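Local coordinates for hypothetical lipoprotein ymcC (Escherichia coli K12, PDB 2IN5) that is of unknown function but, as a lipoprotein homologous to a group 4 capsule protein, may take part in capsule polysaccharide export or assembly at the cell envelope, at residues 11-16 / 48-53. Residues are numbered along the deposited sequence; the frame is centred on the assembly and turned at random.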
ATOM      1  N   THR A  11      -0.140   3.067  14.051  1.00 33.10           N
ATOM      2  CA  THR A  11      -0.477   2.901  15.453  1.00 34.60           C
ATOM      3  C   THR A  11      -0.113   1.523  16.016  1.00 37.22           C
ATOM      4  O   THR A  11       0.544   1.423  17.061  1.00 38.88           O
ATOM      5  CB  THR A  11      -1.964   3.147  15.670  1.00 32.72           C
ATOM      6  OG1 THR A  11      -2.231   4.537  15.485  1.00 37.09           O
ATOM      7  CG2 THR A  11      -2.380   2.732  17.066  1.00 34.36           C
ATOM      8  N   PHE A  12      -0.540   0.464  15.332  1.00 35.47           N
ATOM      9  CA  PHE A  12      -0.258  -0.889  15.781  1.00 34.70           C
ATOM     10  C   PHE A  12       1.181  -1.301  15.529  1.00 35.52           C
ATOM     11  O   PHE A  12       1.707  -2.170  16.214  1.00 35.68           O
ATOM     12  CB  PHE A  12      -1.245  -1.860  15.128  1.00 32.82           C
ATOM     13  CG  PHE A  12      -2.626  -1.780  15.714  1.00 32.50           C
ATOM     14  CD1 PHE A  12      -2.991  -2.603  16.774  1.00 34.55           C
ATOM     15  CD2 PHE A  12      -3.532  -0.830  15.263  1.00 33.40           C
ATOM     16  CE1 PHE A  12      -4.240  -2.479  17.385  1.00 35.85           C
ATOM     17  CE2 PHE A  12      -4.790  -0.691  15.865  1.00 35.28           C
ATOM     18  CZ  PHE A  12      -5.142  -1.519  16.932  1.00 37.05           C
ATOM     19  N   ARG A  13       1.824  -0.660  14.560  1.00 37.29           N
ATOM     20  CA  ARG A  13       3.214  -0.958  14.263  1.00 39.23           C
ATOM     21  C   ARG A  13       4.073  -0.365  15.380  1.00 41.25           C
ATOM     22  O   ARG A  13       5.010  -1.001  15.855  1.00 42.10           O
ATOM     23  CB  ARG A  13       3.611  -0.352  12.914  1.00 39.35           C
ATOM     24  CG  ARG A  13       5.059  -0.586  12.489  1.00 41.19           C
ATOM     25  CD  ARG A  13       5.255  -0.173  11.032  1.00 43.63           C
ATOM     26  NE  ARG A  13       4.905   1.232  10.833  1.00 46.24           N
ATOM     27  CZ  ARG A  13       5.766   2.237  10.933  1.00 47.77           C
ATOM     28  NH1 ARG A  13       7.038   1.996  11.217  1.00 49.39           N
ATOM     29  NH2 ARG A  13       5.349   3.485  10.773  1.00 49.40           N
ATOM     30  N   ALA A  14       3.747   0.853  15.806  1.00 42.33           N
ATOM     31  CA  ALA A  14       4.506   1.503  16.873  1.00 43.25           C
ATOM     32  C   ALA A  14       4.363   0.699  18.158  1.00 44.20           C
ATOM     33  O   ALA A  14       5.349   0.409  18.840  1.00 45.17           O
ATOM     34  CB  ALA A  14       4.010   2.922  17.090  1.00 40.15           C
ATOM     35  N   SER A  15       3.129   0.336  18.476  1.00 43.73           N
ATOM     36  CA  SER A  15       2.857  -0.437  19.668  1.00 44.71           C
ATOM     37  C   SER A  15       3.715  -1.704  19.692  1.00 46.75           C
ATOM     38  O   SER A  15       4.278  -2.064  20.727  1.00 45.34           O
ATOM     39  CB  SER A  15       1.376  -0.799  19.716  1.00 42.68           C
ATOM     40  OG  SER A  15       1.079  -1.564  20.870  1.00 43.02           O
ATOM     41  N   LEU A  16       3.818  -2.375  18.549  1.00 49.13           N
ATOM     42  CA  LEU A  16       4.608  -3.596  18.463  1.00 51.01           C
ATOM     43  C   LEU A  16       6.052  -3.349  18.880  1.00 53.33           C
ATOM     44  O   LEU A  16       6.632  -4.116  19.649  1.00 53.15           O
ATOM     45  CB  LEU A  16       4.578  -4.147  17.039  1.00 50.42           C
ATOM     46  CG  LEU A  16       5.583  -5.266  16.751  1.00 50.44           C
ATOM     47  CD1 LEU A  16       5.334  -6.440  17.683  1.00 48.75           C
ATOM     48  CD2 LEU A  16       5.456  -5.695  15.301  1.00 50.59           C
ATOM     49  N   PHE A  48      14.005  -6.446  12.711  1.00 35.57           N
ATOM     50  CA  PHE A  48      12.674  -7.022  12.622  1.00 34.80           C
ATOM     51  C   PHE A  48      11.773  -6.156  11.748  1.00 36.11           C
ATOM     52  O   PHE A  48      11.661  -4.951  11.966  1.00 38.39           O
ATOM     53  CB  PHE A  48      12.072  -7.138  14.017  1.00 32.86           C
ATOM     54  CG  PHE A  48      10.897  -8.058  14.091  1.00 32.67           C
ATOM     55  CD1 PHE A  48      11.056  -9.418  13.855  1.00 34.55           C
ATOM     56  CD2 PHE A  48       9.633  -7.574  14.388  1.00 32.66           C
ATOM     57  CE1 PHE A  48       9.972 -10.287  13.913  1.00 33.34           C
ATOM     58  CE2 PHE A  48       8.540  -8.431  14.450  1.00 33.46           C
ATOM     59  CZ  PHE A  48       8.712  -9.792  14.212  1.00 32.95           C
ATOM     60  N   VAL A  49      11.129  -6.782  10.765  1.00 35.53           N
ATOM     61  CA  VAL A  49      10.237  -6.090   9.836  1.00 33.04           C
ATOM     62  C   VAL A  49       8.870  -6.792   9.836  1.00 32.17           C
ATOM     63  O   VAL A  49       8.792  -8.001  10.005  1.00 32.80           O
ATOM     64  CB  VAL A  49      10.854  -6.101   8.411  1.00 34.92           C
ATOM     65  CG1 VAL A  49       9.922  -5.446   7.426  1.00 39.09           C
ATOM     66  CG2 VAL A  49      12.193  -5.382   8.420  1.00 32.19           C
ATOM     67  N   VAL A  50       7.795  -6.037   9.654  1.00 29.59           N
ATOM     68  CA  VAL A  50       6.463  -6.619   9.664  1.00 29.24           C
ATOM     69  C   VAL A  50       5.763  -6.413   8.312  1.00 29.54           C
ATOM     70  O   VAL A  50       6.072  -5.463   7.593  1.00 30.04           O
ATOM     71  CB  VAL A  50       5.623  -5.984  10.814  1.00 30.64           C
ATOM     72  CG1 VAL A  50       5.469  -4.494  10.587  1.00 31.59           C
ATOM     73  CG2 VAL A  50       4.268  -6.634  10.909  1.00 32.36           C
ATOM     74  N   LEU A  51       4.838  -7.305   7.951  1.00 28.45           N
ATOM     75  CA  LEU A  51       4.124  -7.167   6.680  1.00 26.69           C
ATOM     76  C   LEU A  51       2.934  -6.278   6.918  1.00 26.01           C
ATOM     77  O   LEU A  51       1.960  -6.677   7.558  1.00 26.45           O
ATOM     78  CB  LEU A  51       3.651  -8.527   6.139  1.00 25.83           C
ATOM     79  CG  LEU A  51       2.741  -8.544   4.892  1.00 23.17           C
ATOM     80  CD1 LEU A  51       3.409  -7.827   3.712  1.00 19.25           C
ATOM     81  CD2 LEU A  51       2.440  -9.991   4.526  1.00 22.56           C
ATOM     82  N   GLY A  52       3.020  -5.060   6.400  1.00 27.61           N
ATOM     83  CA  GLY A  52       1.939  -4.112   6.577  1.00 24.30           C
ATOM     84  C   GLY A  52       0.749  -4.379   5.677  1.00 23.48           C
ATOM     85  O   GLY A  52      -0.382  -4.406   6.148  1.00 23.11           O
ATOM     86  N   TYR A  53       0.989  -4.588   4.386  1.00 22.18           N
ATOM     87  CA  TYR A  53      -0.120  -4.816   3.470  1.00 22.99           C
ATOM     88  C   TYR A  53       0.314  -5.343   2.121  1.00 23.20           C
ATOM     89  O   TYR A  53       1.499  -5.323   1.784  1.00 24.27           O
ATOM     90  CB  TYR A  53      -0.904  -3.518   3.292  1.00 22.61           C
ATOM     91  CG  TYR A  53      -0.018  -2.304   3.096  1.00 25.15           C
ATOM     92  CD1 TYR A  53       0.485  -1.974   1.838  1.00 25.16           C
ATOM     93  CD2 TYR A  53       0.331  -1.496   4.175  1.00 25.55           C
ATOM     94  CE1 TYR A  53       1.314  -0.866   1.663  1.00 25.25           C
ATOM     95  CE2 TYR A  53       1.160  -0.390   4.010  1.00 26.58           C
ATOM     96  CZ  TYR A  53       1.645  -0.081   2.756  1.00 26.32           C
ATOM     97  OH  TYR A  53       2.446   1.027   2.601  1.00 28.92           O
TER
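Extended chi1 torsions, 180° in Arg13 and 169° in Leu16, send these two side chains, one helical turn apart, from helix 8-18 toward Val50 and Phe48 on strand 47-55. Leu16 lays its CD2 methyl at the edge of the Phe48 ring, near the ring plane, 4.2 Å from CE2, and the same methyl lies 4.5 Å from Val50 CB. Leucine suits this place because its chain is long enough to carry CD2 across to where both residues lie, and the large flat ring of Phe48, reaching off the strand, offers that methyl an apolar edge. Arg13 makes its contact through the aliphatic part of its chain, CD standing 4.3 Å from Val50 CG1. Its length serves a double purpose: the methylenes pack on valine, and beyond CD the chain bends on to its polar partners, NH2 forming a salt bridge with Asp10 OD1 and NH1 a hydrogen bond with Ser63 O. Val50, compact and beta-branched, fits an extended strand and offers a short apolar surface to both helix residues. No hydrogen bond joins the segments; the axes of 11-16 and 48-53 come no closer than 10.6 Å and run roughly antiparallel (157°), so the contact is a modest apolar one bridged by side chains. Tyr34 touches both Leu16 and Val50, and Met8 of the second subunit packs on Val50, placing the contact beside the dimer interface. Strand 47-55 itself is flanked by strands 36-41 and 58-62, with helix 8-18 lying across from it.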